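Local coordinates for protein exoribonuclease II, mitochondrial (Candida glabrata, PDB 6F3H) that degrades RNA from its 3' end in mitochondria as the exoribonuclease component of the mtEXO RNA degradosome, and binds magnesium in its active site, at residues F66-D70 with V130-A135; K178-I182 with Y194-V198; N499-L505 with L555-L559; L755-E759 with S816-L820. The protein carries 1 engineered substitution. All coordinates share one frame. Numbering follows the deposited sequence.

How the contacts relate
The four contacts follow one another along the chain without interleaving, each closing before the next opens, and none touches another. Contacts 1 and 2, their centres about 33 Å apart, both involve helix 123-159: contact 1 has a segment on it, against strand 64-68, whereas in contact 2 Leu-180 and Val-195 only pack on it. Contact 3, a hairpin against helix 543-567, lies in the RNB domain, about 55 Å from contact 1 and 60 Å from contact 2 between centres, on the opposite side of the chain's centre from contact 2. Contact 4, about 48 Å from contact 3, joins helix 725-761 to the C-terminal barrel. All lie away from the magnesium site and join separate parts of the chain.

Contact 1: residues F66-D70 with V130-A135; sequences FAKKD and VSFTLA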
loop_
_atom_site.group_PDB
_atom_site.type_symbol
_atom_site.label_atom_id
_atom_site.label_comp_id
_atom_site.label_asym_id
_atom_site.label_seq_id
_atom_site.Cartn_x
_atom_site.Cartn_y
_atom_site.Cartn_z
ATOM N N PHE A 66 -0.097 20.186 18.004
ATOM C CA PHE A 66 0.465 21.063 17.007
ATOM C C PHE A 66 0.083 22.483 17.358
ATOM O O PHE A 66 -0.965 22.720 17.951
ATOM C CB PHE A 66 -0.048 20.723 15.650
ATOM C CG PHE A 66 0.172 19.333 15.284
ATOM C CD1 PHE A 66 -0.653 18.337 15.765
ATOM C CD2 PHE A 66 1.208 19.005 14.447
ATOM C CE1 PHE A 66 -0.445 17.031 15.398
ATOM C CE2 PHE A 66 1.429 17.716 14.079
ATOM C CZ PHE A 66 0.600 16.721 14.554
ATOM N N ALA A 67 0.926 23.427 16.973
ATOM C CA ALA A 67 0.673 24.828 17.238
ATOM C C ALA A 67 0.494 25.563 15.916
ATOM O O ALA A 67 1.270 25.359 14.977
ATOM C CB ALA A 67 1.821 25.419 18.042
ATOM N N LYS A 68 -0.541 26.399 15.837
ATOM C CA LYS A 68 -0.724 27.261 14.679
ATOM C C LYS A 68 0.073 28.560 14.786
ATOM O O LYS A 68 0.669 28.903 15.814
ATOM C CB LYS A 68 -2.185 27.633 14.413
ATOM C CG LYS A 68 -3.194 26.539 14.127
ATOM C CD LYS A 68 -4.308 27.166 13.279
ATOM C CE LYS A 68 -5.688 26.580 13.538
ATOM N NZ LYS A 68 -6.485 26.604 12.268
ATOM N N LYS A 69 0.042 29.293 13.675
ATOM C CA LYS A 69 0.675 30.599 13.594
ATOM C C LYS A 69 0.213 31.508 14.727
ATOM O O LYS A 69 1.011 32.257 15.298
ATOM C CB LYS A 69 0.298 31.203 12.247
ATOM C CG LYS A 69 1.264 32.132 11.625
ATOM C CD LYS A 69 0.998 32.192 10.101
ATOM C CE LYS A 69 -0.475 32.486 9.749
ATOM N NZ LYS A 69 -0.757 32.753 8.290
ATOM N N ASP A 70 -1.071 31.409 15.097
ATOM C CA ASP A 70 -1.715 32.206 16.136
ATOM C C ASP A 70 -1.350 31.784 17.551
ATOM O O ASP A 70 -1.787 32.434 18.502
ATOM C CB ASP A 70 -3.237 32.121 15.980
ATOM N N VAL A 130 7.997 29.968 17.457
ATOM C CA VAL A 130 7.108 29.057 16.758
ATOM C C VAL A 130 6.248 29.841 15.771
ATOM O O VAL A 130 6.137 29.489 14.590
ATOM C CB VAL A 130 6.238 28.305 17.780
ATOM C CG1 VAL A 130 5.032 27.656 17.103
ATOM C CG2 VAL A 130 7.072 27.315 18.568
ATOM N N SER A 131 5.674 30.950 16.224
ATOM C CA SER A 131 4.702 31.649 15.393
ATOM C C SER A 131 5.388 32.333 14.222
ATOM O O SER A 131 4.922 32.254 13.081
ATOM C CB SER A 131 3.925 32.657 16.227
ATOM O OG SER A 131 3.521 32.071 17.451
ATOM N N PHE A 132 6.483 33.040 14.501
ATOM C CA PHE A 132 7.164 33.786 13.455
ATOM C C PHE A 132 7.698 32.852 12.378
ATOM O O PHE A 132 7.658 33.167 11.182
ATOM C CB PHE A 132 8.277 34.645 14.043
ATOM C CG PHE A 132 8.859 35.581 13.045
ATOM C CD1 PHE A 132 8.052 36.542 12.446
ATOM C CD2 PHE A 132 10.172 35.471 12.646
ATOM C CE1 PHE A 132 8.547 37.381 11.484
ATOM C CE2 PHE A 132 10.686 36.325 11.684
ATOM C CZ PHE A 132 9.869 37.277 11.108
ATOM N N THR A 133 8.224 31.706 12.788
ATOM C CA THR A 133 8.630 30.681 11.834
ATOM C C THR A 133 7.500 30.307 10.891
ATOM O O THR A 133 7.649 30.383 9.664
ATOM C CB THR A 133 9.074 29.463 12.589
ATOM O OG1 THR A 133 9.916 29.893 13.659
ATOM C CG2 THR A 133 9.808 28.601 11.663
ATOM N N LEU A 134 6.371 29.862 11.456
ATOM C CA LEU A 134 5.256 29.431 10.623
ATOM C C LEU A 134 4.823 30.553 9.716
ATOM O O LEU A 134 4.544 30.333 8.535
ATOM C CB LEU A 134 4.100 28.926 11.484
ATOM C CG LEU A 134 4.566 27.799 12.413
ATOM C CD1 LEU A 134 3.617 27.478 13.555
ATOM C CD2 LEU A 134 4.691 26.602 11.527
ATOM N N ALA A 135 4.821 31.774 10.236
ATOM C CA ALA A 135 4.429 32.902 9.407
ATOM C C ALA A 135 5.385 33.086 8.233
ATOM O O ALA A 135 4.942 33.263 7.089
ATOM C CB ALA A 135 4.369 34.166 10.258
#
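Helix 123-159 crosses the end of strand 64-68 here: the axes of strand 66-68 and helix 130-135 come within 8.9 Å at a signed angle of -70°. Val-130 opens the contact, its CG1 resting 4.0 Å from Ala-67 CB, and it also touches Met-51 on strand 50-54. One residue on, Ser-131 comes against the chain just after the strand, at the nearest CA pair (CA of Ser-131 to CA of Lys-69, 4.5 Å). Its CB packs 3.1 Å from Lys-69 O, while its OG is hydrogen-bonded back to Gln-127 O. A turn later, buried Leu-134 lies against the backbone, with CD1 3.5 Å from Ala-67 O and 4.0 Å from Lys-69 N; Leu-49 touches its side chain as well. Ala-135 receives the aliphatic part of Lys-69, whose CD is 3.6 Å from Ala-135 CA. The sheet's strand order, 73-76, 64-68, 50-54, 39-42, 81-85, is consistent with an SH3-like fold, and the helix lies against it. No hydrogen bond links the two segments; the contact rests on van der Waals packing of Val-130, Leu-134, a serine CB and the Lys-69 stem against Ala-67, Ala-135 and the neighbouring backbone.

Contact 2: residues K178-I182 with Y194-V198; sequences KNLNI and YVRKV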
loop_
_atom_site.group_PDB
_atom_site.type_symbol
_atom_site.label_atom_id
_atom_site.label_comp_id
_atom_site.label_asym_id
_atom_site.label_seq_id
_atom_site.Cartn_x
_atom_site.Cartn_y
_atom_site.Cartn_z
ATOM N N LYS A 178 10.467 24.254 -8.998
ATOM C CA LYS A 178 11.533 25.142 -8.575
ATOM C C LYS A 178 12.447 25.509 -9.736
ATOM O O LYS A 178 12.751 26.689 -9.945
ATOM C CB LYS A 178 12.319 24.471 -7.455
ATOM C CG LYS A 178 13.601 25.161 -7.132
ATOM C CD LYS A 178 13.319 26.360 -6.291
ATOM C CE LYS A 178 14.457 26.641 -5.344
ATOM N NZ LYS A 178 13.963 27.502 -4.235
ATOM N N ASN A 179 12.839 24.521 -10.540
ATOM C CA ASN A 179 13.918 24.651 -11.513
ATOM C C ASN A 179 13.444 25.143 -12.863
ATOM O O ASN A 179 14.145 24.954 -13.861
ATOM C CB ASN A 179 14.641 23.315 -11.683
ATOM C CG ASN A 179 15.420 22.928 -10.456
ATOM O OD1 ASN A 179 15.869 23.801 -9.708
ATOM N ND2 ASN A 179 15.573 21.622 -10.220
ATOM N N LEU A 180 12.290 25.785 -12.924
ATOM C CA LEU A 180 11.693 26.121 -14.200
ATOM C C LEU A 180 11.513 27.619 -14.327
ATOM O O LEU A 180 10.975 28.256 -13.418
ATOM C CB LEU A 180 10.355 25.419 -14.373
ATOM C CG LEU A 180 9.805 25.595 -15.782
ATOM C CD1 LEU A 180 10.655 24.870 -16.811
ATOM C CD2 LEU A 180 8.417 25.051 -15.822
ATOM N N ASN A 181 11.947 28.164 -15.469
ATOM C CA ASN A 181 11.735 29.563 -15.828
ATOM C C ASN A 181 10.625 29.652 -16.871
ATOM O O ASN A 181 10.782 29.167 -17.999
ATOM C CB ASN A 181 13.014 30.201 -16.377
ATOM C CG ASN A 181 12.739 31.496 -17.161
ATOM O OD1 ASN A 181 12.742 31.505 -18.391
ATOM N ND2 ASN A 181 12.475 32.579 -16.446
ATOM N N ILE A 182 9.527 30.314 -16.506
ATOM C CA ILE A 182 8.366 30.339 -17.385
ATOM C C ILE A 182 8.719 31.020 -18.701
ATOM O O ILE A 182 8.250 30.615 -19.772
ATOM C CB ILE A 182 7.178 31.019 -16.680
ATOM N N TYR A 194 13.415 23.049 -23.960
ATOM C CA TYR A 194 13.798 23.517 -22.638
ATOM C C TYR A 194 13.073 22.739 -21.563
ATOM O O TYR A 194 13.694 22.177 -20.651
ATOM C CB TYR A 194 13.478 24.998 -22.503
ATOM C CG TYR A 194 13.551 25.506 -21.082
ATOM C CD1 TYR A 194 14.720 25.393 -20.346
ATOM C CD2 TYR A 194 12.472 26.140 -20.489
ATOM C CE1 TYR A 194 14.812 25.878 -19.049
ATOM C CE2 TYR A 194 12.553 26.636 -19.186
ATOM C CZ TYR A 194 13.730 26.501 -18.471
ATOM O OH TYR A 194 13.845 26.983 -17.178
ATOM N N VAL A 195 11.758 22.642 -21.698
ATOM C CA VAL A 195 10.976 21.966 -20.683
ATOM C C VAL A 195 11.455 20.535 -20.529
ATOM O O VAL A 195 11.743 20.068 -19.419
ATOM C CB VAL A 195 9.497 22.031 -21.057
ATOM C CG1 VAL A 195 8.683 21.316 -20.004
ATOM C CG2 VAL A 195 9.102 23.488 -21.260
ATOM N N ARG A 196 11.589 19.826 -21.650
ATOM C CA ARG A 196 12.073 18.462 -21.554
ATOM C C ARG A 196 13.464 18.437 -20.946
ATOM O O ARG A 196 13.809 17.496 -20.219
ATOM C CB ARG A 196 12.047 17.796 -22.927
ATOM C CG ARG A 196 10.749 17.040 -23.213
ATOM C CD ARG A 196 10.475 16.908 -24.709
ATOM N NE ARG A 196 9.223 17.555 -25.111
ATOM N N LYS A 197 14.253 19.489 -21.176
ATOM C CA LYS A 197 15.547 19.563 -20.515
ATOM C C LYS A 197 15.374 19.665 -19.007
ATOM O O LYS A 197 16.119 19.033 -18.250
ATOM C CB LYS A 197 16.367 20.739 -21.054
ATOM N N VAL A 198 14.370 20.422 -18.545
ATOM C CA VAL A 198 14.219 20.605 -17.101
ATOM C C VAL A 198 13.697 19.344 -16.443
ATOM O O VAL A 198 14.033 19.049 -15.286
ATOM C CB VAL A 198 13.300 21.791 -16.774
ATOM C CG1 VAL A 198 13.471 22.179 -15.309
ATOM C CG2 VAL A 198 13.592 22.964 -17.688
#
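After Lys-178, the last helical residue, Asn-179 leaves helical phi/psi and the chain extends towards helix 182-186. The carbonyl O of Asn-179 lies 3.2 Å from Val-198 CG1, and its CB is 4.0 Å from the same methyl, so the residue that follows helix 170-178 touches helix 193-200. Leu-180 follows at the nearest CA pair, its CA 6.7 Å from that of Val-198. Although its CA-to-CB bond runs sideways, its t, p rotamer brings CD1 in between the two helix residues one turn apart: CD1 is 3.5 Å from Tyr-194 CE2 and 3.6 Å from Val-198 CG2. Ile-155 of helix 123-159 also touches this leucine. Three short helices, 170-178, 182-186 and 193-200, follow one another here, the 179-181 loop lying against the third. At Asn-181 the contact turns polar: its backbone N donates to Tyr-194 OH over 2.8 Å, with an N-H...O angle of 158°, so the phenol satisfies an amide exposed by the loop. Asn-181 O meets the edge of the Tyr-194 ring, near its plane, and Asn-181 CB is 3.4 Å from Tyr-194 OH. The asparagine side chain serves the next helix instead, as the N-cap whose OD1 accepts from Glu-184 N.

Contact 3: residues N499-L505 with L555-L559; sequences NKEDGGL and LATKL
A beta hairpin of the RNB domain sheet, linking antiparallel strands 488-499 and 505-519, sets the start of its returning strand, with Gly-503 just before it, against helix 543-567. Its connection is a type I turn from Lys-500 to Gly-503 followed by a G1 beta bulge: Gly-503 takes positive phi (85/-14), and Lys-500 N donates to Gly-504 O at 2.6 Å. An Asx turn, Gly-504 N to Asp-502 OD1 at 2.7 Å, ties the tip further. The segment 555-559 is helical, Leu-559 N bonding to Leu-555 O at 3.0 Å, and the register places Gly-504 CA 6.3 Å from Lys-558 CA. Leu-505 (chi1 t, chi2 p), the first residue of the returning strand, points toward the helix and is buried between two leucines one turn apart: its CD1 is 3.8 Å from Leu-555 CD2 and its CD2 3.9 Å from Leu-559 CD2, both helix leucines being m, t. Leu-559 also packs on Glu-610 and Phe-611 of helix 603-625. Lys-558 (chi1 m, chi2 t, chi3 m, chi4 m) folds its aliphatic chain along the hairpin, its CB 4.1 Å from Leu-505 CB and its CD 3.1 Å from Gly-503 O.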
loop_
_atom_site.group_PDB
_atom_site.type_symbol
_atom_site.label_atom_id
_atom_site.label_comp_id
_atom_site.label_asym_id
_atom_site.label_seq_id
_atom_site.Cartn_x
_atom_site.Cartn_y
_atom_site.Cartn_z
ATOM N N ASN A 499 21.998 -27.017 15.851
ATOM C CA ASN A 499 21.318 -27.017 17.137
ATOM C C ASN A 499 22.347 -26.735 18.218
ATOM O O ASN A 499 23.458 -27.265 18.181
ATOM C CB ASN A 499 20.607 -28.343 17.392
ATOM C CG ASN A 499 19.644 -28.705 16.287
ATOM O OD1 ASN A 499 19.792 -28.255 15.150
ATOM N ND2 ASN A 499 18.656 -29.537 16.608
ATOM N N LYS A 500 21.994 -25.855 19.150
ATOM C CA LYS A 500 22.901 -25.429 20.206
ATOM C C LYS A 500 22.586 -26.133 21.528
ATOM O O LYS A 500 21.498 -26.676 21.741
ATOM C CB LYS A 500 22.855 -23.904 20.378
ATOM N N GLU A 501 23.586 -26.117 22.412
ATOM C CA GLU A 501 23.512 -26.802 23.701
ATOM C C GLU A 501 22.325 -26.333 24.531
ATOM O O GLU A 501 21.539 -27.147 25.031
ATOM C CB GLU A 501 24.811 -26.543 24.457
ATOM C CG GLU A 501 25.341 -25.125 24.192
ATOM C CD GLU A 501 26.798 -24.917 24.586
ATOM O OE1 GLU A 501 27.336 -25.724 25.378
ATOM O OE2 GLU A 501 27.404 -23.933 24.097
ATOM N N ASP A 502 22.158 -25.016 24.655
ATOM C CA ASP A 502 21.099 -24.398 25.442
ATOM C C ASP A 502 19.710 -24.846 24.994
ATOM O O ASP A 502 18.701 -24.425 25.573
ATOM C CB ASP A 502 21.226 -22.874 25.336
ATOM C CG ASP A 502 21.665 -22.422 23.938
ATOM O OD1 ASP A 502 21.375 -23.141 22.961
ATOM O OD2 ASP A 502 22.308 -21.360 23.808
ATOM N N GLY A 503 19.651 -25.728 23.989
ATOM C CA GLY A 503 18.441 -25.981 23.245
ATOM C C GLY A 503 18.230 -25.008 22.106
ATOM O O GLY A 503 17.396 -25.268 21.229
ATOM N N GLY A 504 18.975 -23.906 22.092
ATOM C CA GLY A 504 18.899 -22.898 21.063
ATOM C C GLY A 504 19.482 -23.363 19.742
ATOM O O GLY A 504 19.838 -24.524 19.532
ATOM N N LEU A 505 19.534 -22.416 18.811
ATOM C CA LEU A 505 19.977 -22.676 17.451
ATOM C C LEU A 505 20.912 -21.573 16.971
ATOM O O LEU A 505 20.782 -20.410 17.356
ATOM C CB LEU A 505 18.754 -22.816 16.538
ATOM C CG LEU A 505 18.833 -22.815 15.023
ATOM C CD1 LEU A 505 19.255 -24.164 14.538
ATOM C CD2 LEU A 505 17.463 -22.536 14.538
ATOM N N LEU A 555 12.787 -26.562 13.578
ATOM C CA LEU A 555 13.788 -25.517 13.398
ATOM C C LEU A 555 13.168 -24.135 13.472
ATOM O O LEU A 555 13.717 -23.235 14.118
ATOM C CB LEU A 555 14.503 -25.707 12.066
ATOM C CG LEU A 555 15.513 -26.850 12.036
ATOM C CD1 LEU A 555 15.913 -27.196 10.619
ATOM C CD2 LEU A 555 16.717 -26.394 12.820
ATOM N N ALA A 556 12.021 -23.947 12.827
ATOM C CA ALA A 556 11.364 -22.647 12.871
ATOM C C ALA A 556 11.025 -22.261 14.296
ATOM O O ALA A 556 11.265 -21.124 14.707
ATOM C CB ALA A 556 10.102 -22.654 12.018
ATOM N N THR A 557 10.512 -23.207 15.083
ATOM C CA THR A 557 10.133 -22.873 16.446
ATOM C C THR A 557 11.300 -22.239 17.182
ATOM O O THR A 557 11.138 -21.218 17.860
ATOM C CB THR A 557 9.642 -24.136 17.165
ATOM O OG1 THR A 557 8.451 -24.616 16.527
ATOM C CG2 THR A 557 9.331 -23.859 18.631
ATOM N N LYS A 558 12.505 -22.740 16.949
ATOM C CA LYS A 558 13.643 -22.159 17.635
ATOM C C LYS A 558 14.062 -20.858 16.998
ATOM O O LYS A 558 14.580 -19.980 17.688
ATOM C CB LYS A 558 14.792 -23.147 17.652
ATOM C CG LYS A 558 14.350 -24.499 18.170
ATOM C CD LYS A 558 15.490 -25.225 18.835
ATOM C CE LYS A 558 16.283 -26.026 17.842
ATOM N NZ LYS A 558 15.623 -27.337 17.593
ATOM N N LEU A 559 13.834 -20.727 15.693
ATOM C CA LEU A 559 14.088 -19.477 14.983
ATOM C C LEU A 559 13.203 -18.369 15.514
ATOM O O LEU A 559 13.650 -17.238 15.742
ATOM C CB LEU A 559 13.816 -19.666 13.493
ATOM C CG LEU A 559 14.811 -20.387 12.598
ATOM C CD1 LEU A 559 14.228 -20.571 11.208
ATOM C CD2 LEU A 559 16.048 -19.562 12.529
#

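Contact 4: residues L755-E759 with S816-L820; sequences LKHLE and SIHPL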
loop_
_atom_site.group_PDB
_atom_site.type_symbol
_atom_site.label_atom_id
_atom_site.label_comp_id
_atom_site.label_asym_id
_atom_site.label_seq_id
_atom_site.Cartn_x
_atom_site.Cartn_y
_atom_site.Cartn_z
ATOM N N LEU A 755 -19.284 -4.689 4.557
ATOM C CA LEU A 755 -20.512 -3.946 4.820
ATOM C C LEU A 755 -21.680 -4.468 3.997
ATOM O O LEU A 755 -22.787 -4.625 4.524
ATOM C CB LEU A 755 -20.306 -2.466 4.538
ATOM C CG LEU A 755 -19.237 -1.710 5.329
ATOM C CD1 LEU A 755 -19.386 -0.215 5.114
ATOM C CD2 LEU A 755 -19.276 -2.028 6.795
ATOM N N LYS A 756 -21.452 -4.765 2.712
ATOM C CA LYS A 756 -22.530 -5.269 1.859
ATOM C C LYS A 756 -23.121 -6.545 2.441
ATOM O O LYS A 756 -24.311 -6.823 2.267
ATOM C CB LYS A 756 -21.994 -5.521 0.442
ATOM C CG LYS A 756 -23.034 -5.715 -0.675
ATOM C CD LYS A 756 -22.504 -5.287 -2.076
ATOM C CE LYS A 756 -23.512 -5.589 -3.229
ATOM N NZ LYS A 756 -22.891 -5.941 -4.573
ATOM N N HIS A 757 -22.316 -7.303 3.170
ATOM C CA HIS A 757 -22.812 -8.483 3.855
ATOM C C HIS A 757 -23.617 -8.104 5.088
ATOM O O HIS A 757 -24.711 -8.629 5.314
ATOM C CB HIS A 757 -21.639 -9.366 4.247
ATOM C CG HIS A 757 -21.956 -10.298 5.362
ATOM N ND1 HIS A 757 -22.759 -11.403 5.190
ATOM C CD2 HIS A 757 -21.583 -10.294 6.662
ATOM C CE1 HIS A 757 -22.865 -12.042 6.339
ATOM N NE2 HIS A 757 -22.160 -11.393 7.248
ATOM N N LEU A 758 -23.091 -7.179 5.891
ATOM C CA LEU A 758 -23.815 -6.731 7.073
ATOM C C LEU A 758 -25.165 -6.174 6.684
ATOM O O LEU A 758 -26.121 -6.245 7.466
ATOM C CB LEU A 758 -23.015 -5.671 7.816
ATOM C CG LEU A 758 -21.692 -6.179 8.371
ATOM C CD1 LEU A 758 -21.176 -5.196 9.391
ATOM C CD2 LEU A 758 -21.824 -7.571 8.957
ATOM N N GLU A 759 -25.258 -5.629 5.470
ATOM C CA GLU A 759 -26.538 -5.191 4.937
ATOM C C GLU A 759 -27.432 -6.386 4.628
ATOM O O GLU A 759 -28.579 -6.455 5.085
ATOM C CB GLU A 759 -26.308 -4.386 3.659
ATOM C CG GLU A 759 -25.999 -2.917 3.835
ATOM C CD GLU A 759 -26.094 -2.162 2.509
ATOM O OE1 GLU A 759 -26.043 -2.842 1.460
ATOM O OE2 GLU A 759 -26.227 -0.906 2.511
ATOM N N SER A 816 -26.822 3.664 10.182
ATOM C CA SER A 816 -26.709 3.760 8.735
ATOM C C SER A 816 -25.519 2.948 8.250
ATOM O O SER A 816 -24.562 2.707 8.981
ATOM C CB SER A 816 -26.560 5.214 8.274
ATOM O OG SER A 816 -25.201 5.615 8.322
ATOM N N ILE A 817 -25.591 2.533 6.990
ATOM C CA ILE A 817 -24.527 1.783 6.345
ATOM C C ILE A 817 -24.345 2.273 4.923
ATOM O O ILE A 817 -25.264 2.148 4.106
ATOM C CB ILE A 817 -24.841 0.294 6.294
ATOM C CG1 ILE A 817 -24.989 -0.271 7.694
ATOM C CG2 ILE A 817 -23.779 -0.405 5.485
ATOM C CD1 ILE A 817 -25.395 -1.728 7.664
ATOM N N HIS A 818 -23.155 2.769 4.600
ATOM C CA HIS A 818 -22.854 3.147 3.222
ATOM C C HIS A 818 -21.597 2.456 2.745
ATOM O O HIS A 818 -20.481 2.979 2.921
ATOM C CB HIS A 818 -22.733 4.648 3.070
ATOM C CG HIS A 818 -23.948 5.376 3.511
ATOM N ND1 HIS A 818 -24.045 5.980 4.743
ATOM C CD2 HIS A 818 -25.118 5.611 2.875
ATOM C CE1 HIS A 818 -25.231 6.551 4.853
ATOM N NE2 HIS A 818 -25.897 6.348 3.730
ATOM N N PRO A 819 -21.761 1.324 2.064
ATOM C CA PRO A 819 -20.608 0.480 1.716
ATOM C C PRO A 819 -19.612 1.138 0.777
ATOM O O PRO A 819 -18.410 1.137 1.065
ATOM C CB PRO A 819 -21.275 -0.745 1.084
ATOM C CG PRO A 819 -22.699 -0.691 1.558
ATOM C CD PRO A 819 -23.034 0.740 1.624
ATOM N N LEU A 820 -20.066 1.681 -0.354
ATOM C CA LEU A 820 -19.134 2.305 -1.287
ATOM C C LEU A 820 -18.384 3.460 -0.650
ATOM O O LEU A 820 -17.338 3.872 -1.166
ATOM C CB LEU A 820 -19.874 2.807 -2.511
ATOM C CG LEU A 820 -19.804 1.782 -3.616
ATOM C CD1 LEU A 820 -20.625 2.248 -4.776
ATOM C CD2 LEU A 820 -18.364 1.581 -4.004
#
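Ile-817, Pro-819 and Leu-755 bury the most surface where helix 725-761 runs past the end of strand 808-818. The axes of helix segment 755-759 and strand segment 816-818 approach to 8.8 Å at 137°, nearer antiparallel than parallel. Ile-817 points toward the helix and sits between two residues one turn apart: its CG2 is 4.1 Å from Leu-755 CB and 3.7 Å from Glu-759 CG, and on the barrel side it touches Leu-824 of strand 823-827. His-818 points away; Pro-819, which follows it, again points toward the helix. The CA of Pro-819 lies 5.4 Å from Leu-755 CA, its CB is 4.0 Å from Leu-755 CB, and Tyr-752 of the same helix packs on its ring. Leu-755 in turn lays CD1 3.7 Å from Pro-819 CA and reaches Leu-824 as well. Glu-759, more exposed, also places its OE2 3.7 Å from Pro-819 CG, and no hydrogen bond crosses the contact. The five strands from 765 to 827 close into a barrel in the order 1-2-3-5-4, the topology of an OB fold, consistent with the C-terminal S1 domain that follows the RNB domain in RNase II-family enzymes.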